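Local coordinates for protein ADP-dependent L-serine kinase SerK (Thermococcus kodakarensis KOD1, PDB 5X0J) that transfers a phosphate from ADP to free L-serine, giving O-phospho-L-serine and AMP in the first step of cysteine biosynthesis from serine, at residues 54-59 against 65-70. The protein carries 1 engineered substitution. Residues are numbered along the deposited sequence; the frame is centred on the assembly and turned at random. Where two conformers were deposited one is given.
With MG (magnesium ion), chain D; SEP (phosphoserine), chain C; AMP (adenosine monophosphate), chain B.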
loop_
_atom_site.group_PDB
_atom_site.type_symbol
_atom_site.label_atom_id
_atom_site.label_comp_id
_atom_site.label_asym_id
_atom_site.label_seq_id
_atom_site.Cartn_x
_atom_site.Cartn_y
_atom_site.Cartn_z
ATOM N N MET A 54 14.127 -4.020 -0.666
ATOM C CA MET A 54 13.236 -3.059 -1.307
ATOM C C MET A 54 13.240 -3.279 -2.809
ATOM O O MET A 54 14.183 -3.821 -3.374
ATOM C CB MET A 54 13.646 -1.630 -1.003
ATOM C CG MET A 54 13.397 -1.218 0.441
ATOM S SD MET A 54 13.888 0.496 0.721
ATOM C CE MET A 54 12.737 1.349 -0.374
ATOM N N LEU A 55 12.151 -2.872 -3.456
ATOM C CA LEU A 55 12.070 -2.898 -4.914
ATOM C C LEU A 55 12.160 -1.452 -5.392
ATOM O O LEU A 55 11.411 -0.588 -4.922
ATOM C CB LEU A 55 10.775 -3.557 -5.382
ATOM C CG LEU A 55 10.509 -5.011 -4.969
ATOM C CD1 LEU A 55 9.186 -5.500 -5.553
ATOM C CD2 LEU A 55 11.659 -5.921 -5.373
ATOM N N LEU A 56 13.088 -1.199 -6.320
ATOM C CA LEU A 56 13.362 0.151 -6.832
ATOM C C LEU A 56 13.333 0.151 -8.352
ATOM O O LEU A 56 13.444 -0.900 -8.976
ATOM C CB LEU A 56 14.747 0.618 -6.403
ATOM C CG LEU A 56 15.069 0.650 -4.913
ATOM C CD1 LEU A 56 16.496 1.135 -4.762
ATOM C CD2 LEU A 56 14.113 1.561 -4.160
ATOM N N ALA A 57 13.265 1.339 -8.942
ATOM C CA ALA A 57 13.465 1.493 -10.370
ATOM C C ALA A 57 14.009 2.887 -10.619
ATOM O O ALA A 57 13.586 3.833 -9.966
ATOM C CB ALA A 57 12.167 1.298 -11.124
ATOM N N LYS A 58 14.934 3.007 -11.570
ATOM C CA LYS A 58 15.514 4.306 -11.945
ATOM C C LYS A 58 14.432 5.271 -12.439
ATOM O O LYS A 58 13.594 4.903 -13.263
ATOM C CB LYS A 58 16.574 4.081 -13.027
ATOM C CG LYS A 58 17.206 5.316 -13.646
ATOM C CD LYS A 58 18.112 6.037 -12.677
ATOM C CE LYS A 58 18.944 7.093 -13.403
ATOM N NZ LYS A 58 18.137 8.032 -14.245
ATOM N N VAL A 59 14.447 6.499 -11.921
ATOM C CA VAL A 59 13.548 7.547 -12.394
ATOM C C VAL A 59 14.160 8.148 -13.662
ATOM O O VAL A 59 15.303 8.594 -13.621
ATOM C CB VAL A 59 13.384 8.665 -11.347
ATOM C CG1 VAL A 59 12.500 9.786 -11.883
ATOM C CG2 VAL A 59 12.814 8.100 -10.057
ATOM N N TYR A 65 15.912 6.794 -7.442
ATOM C CA TYR A 65 15.174 5.560 -7.651
ATOM C C TYR A 65 13.773 5.701 -7.093
ATOM O O TYR A 65 13.602 6.090 -5.942
ATOM C CB TYR A 65 15.899 4.412 -6.954
ATOM C CG TYR A 65 17.173 4.032 -7.657
ATOM C CD1 TYR A 65 17.143 3.189 -8.763
ATOM C CD2 TYR A 65 18.398 4.554 -7.252
ATOM C CE1 TYR A 65 18.302 2.851 -9.440
ATOM C CE2 TYR A 65 19.568 4.218 -7.927
ATOM C CZ TYR A 65 19.503 3.372 -9.026
ATOM O OH TYR A 65 20.657 3.019 -9.705
ATOM N N LEU A 66 12.775 5.413 -7.926
ATOM C CA LEU A 66 11.396 5.249 -7.484
ATOM C C LEU A 66 11.347 4.095 -6.500
ATOM O O LEU A 66 11.864 3.021 -6.809
ATOM C CB LEU A 66 10.526 4.893 -8.688
ATOM C CG LEU A 66 9.062 4.535 -8.402
ATOM C CD1 LEU A 66 8.315 5.697 -7.757
ATOM C CD2 LEU A 66 8.381 4.046 -9.682
ATOM N N ILE A 67 10.731 4.305 -5.339
ATOM C CA ILE A 67 10.360 3.194 -4.461
ATOM C C ILE A 67 9.174 2.481 -5.105
ATOM O O ILE A 67 8.077 3.016 -5.153
ATOM C CB ILE A 67 9.998 3.669 -3.040
ATOM C CG1 ILE A 67 11.210 4.344 -2.383
ATOM C CG2 ILE A 67 9.531 2.497 -2.187
ATOM C CD1 ILE A 67 10.912 5.012 -1.050
ATOM N N VAL A 68 9.410 1.283 -5.625
ATOM C CA VAL A 68 8.357 0.458 -6.209
ATOM C C VAL A 68 7.575 -0.210 -5.070
ATOM O O VAL A 68 6.336 -0.161 -5.052
ATOM C CB VAL A 68 8.968 -0.557 -7.202
ATOM C CG1 VAL A 68 7.928 -1.541 -7.708
ATOM C CG2 VAL A 68 9.601 0.203 -8.362
ATOM N N ASP A 69 8.296 -0.842 -4.145
ATOM C CA ASP A 69 7.733 -1.428 -2.953
ATOM C C ASP A 69 8.733 -1.209 -1.838
ATOM O O ASP A 69 9.926 -1.480 -2.005
ATOM C CB ASP A 69 7.478 -2.920 -3.169
ATOM C CG ASP A 69 6.898 -3.607 -1.951
ATOM O OD1 ASP A 69 6.165 -2.965 -1.165
ATOM O OD2 ASP A 69 7.179 -4.816 -1.782
ATOM N N GLY A 70 8.249 -0.691 -0.710
ATOM C CA GLY A 70 9.121 -0.411 0.435
ATOM C C GLY A 70 8.987 0.949 1.092
ATOM O O GLY A 70 9.937 1.427 1.710
HETATM MG MG MG D . 5.158 -3.257 0.635
HETATM N N SEP C . 4.045 -0.088 -3.551
HETATM C CA SEP C . 3.794 -1.316 -2.736
HETATM C CB SEP C . 2.659 -1.037 -1.749
HETATM O OG SEP C . 3.023 0.069 -0.923
HETATM C C SEP C . 3.514 -2.493 -3.632
HETATM O O SEP C . 2.959 -3.510 -3.170
HETATM O OXT SEP C . 3.834 -2.468 -4.836
HETATM P P SEP C . 4.195 -0.068 0.190
HETATM O O1P SEP C . 4.190 -1.533 0.600
HETATM O O2P SEP C . 3.717 0.869 1.253
HETATM O O3P SEP C . 5.453 0.389 -0.504
HETATM P P AMP B . 6.773 -1.608 2.922
HETATM O O1P AMP B . 8.189 -1.435 3.447
HETATM O O2P AMP B . 6.080 -0.287 2.657
HETATM O O3P AMP B . 6.719 -2.586 1.779
HETATM O "O5'" AMP B . 5.918 -2.254 4.122
HETATM C "C5'" AMP B . 6.522 -2.927 5.224
HETATM C "C4'" AMP B . 7.247 -4.172 4.743
HETATM O "O4'" AMP B . 8.214 -4.544 5.704
HETATM C "C3'" AMP B . 6.399 -5.453 4.581
HETATM O "O3'" AMP B . 6.637 -5.999 3.285
HETATM C "C2'" AMP B . 6.880 -6.451 5.633
HETATM O "O2'" AMP B . 6.816 -7.810 5.209
HETATM C "C1'" AMP B . 8.287 -5.941 5.771
HETATM N N9 AMP B . 9.033 -6.322 6.987
HETATM C C8 AMP B . 8.560 -6.617 8.212
HETATM N N7 AMP B . 9.573 -6.887 9.072
HETATM C C5 AMP B . 10.709 -6.750 8.378
HETATM C C6 AMP B . 12.145 -6.897 8.669
HETATM N N6 AMP B . 12.549 -7.242 9.911
HETATM N N1 AMP B . 13.011 -6.668 7.653
HETATM C C2 AMP B . 12.617 -6.319 6.406
HETATM N N3 AMP B . 11.324 -6.179 6.074
HETATM C C4 AMP B . 10.358 -6.379 7.002
HETATM O O HOH W 1 6.001 -5.217 0.651
HETATM O O HOH W 2 4.261 -3.889 2.462
HETATM O O HOH W 3 3.528 -4.190 -0.406
#
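The ring of Tyr65 lies across strand 54-58: the backbone C of Ala57 sits at its edge, while Leu56 CD1 and Lys58 N approach obliquely, Lys58 N 3.6 Å from Tyr65 CD1. With CG beside its backbone N (chi1 -72°), the ring reaches the neighbouring strand, Tyr65 CB lying 4.0 Å from Leu56 CD1. Losing the ring to an alanine here is likely to open a gap beside the backbone of Ala57 and Lys58. The carboxylate of Asp69, the other flat group, gives OD1 to magnesium at 2.1 Å and OD2 to a metal-bound water; the short side chain, CG anti to the backbone N (chi1 179°), puts OD1 on the metal. Its CB also meets Leu55 CD1. Strands 54-58 and 65-67 form an antiparallel hairpin, interrupted by a classic beta bulge: Val68 N and Asp69 N both donate to Leu55 O, at 2.8 and 3.2 Å, from the same face of its carbonyl plane. Compact Val68 fits this corner, setting CG2 3.9 Å from the small Ala57 CB while its O accepts from the phosphoserine amine. At Gly70, whose backbone angles would press a CB against Asp69 O, N donates to phosphoserine O3P, 3.0 Å away, just before helix 71-80.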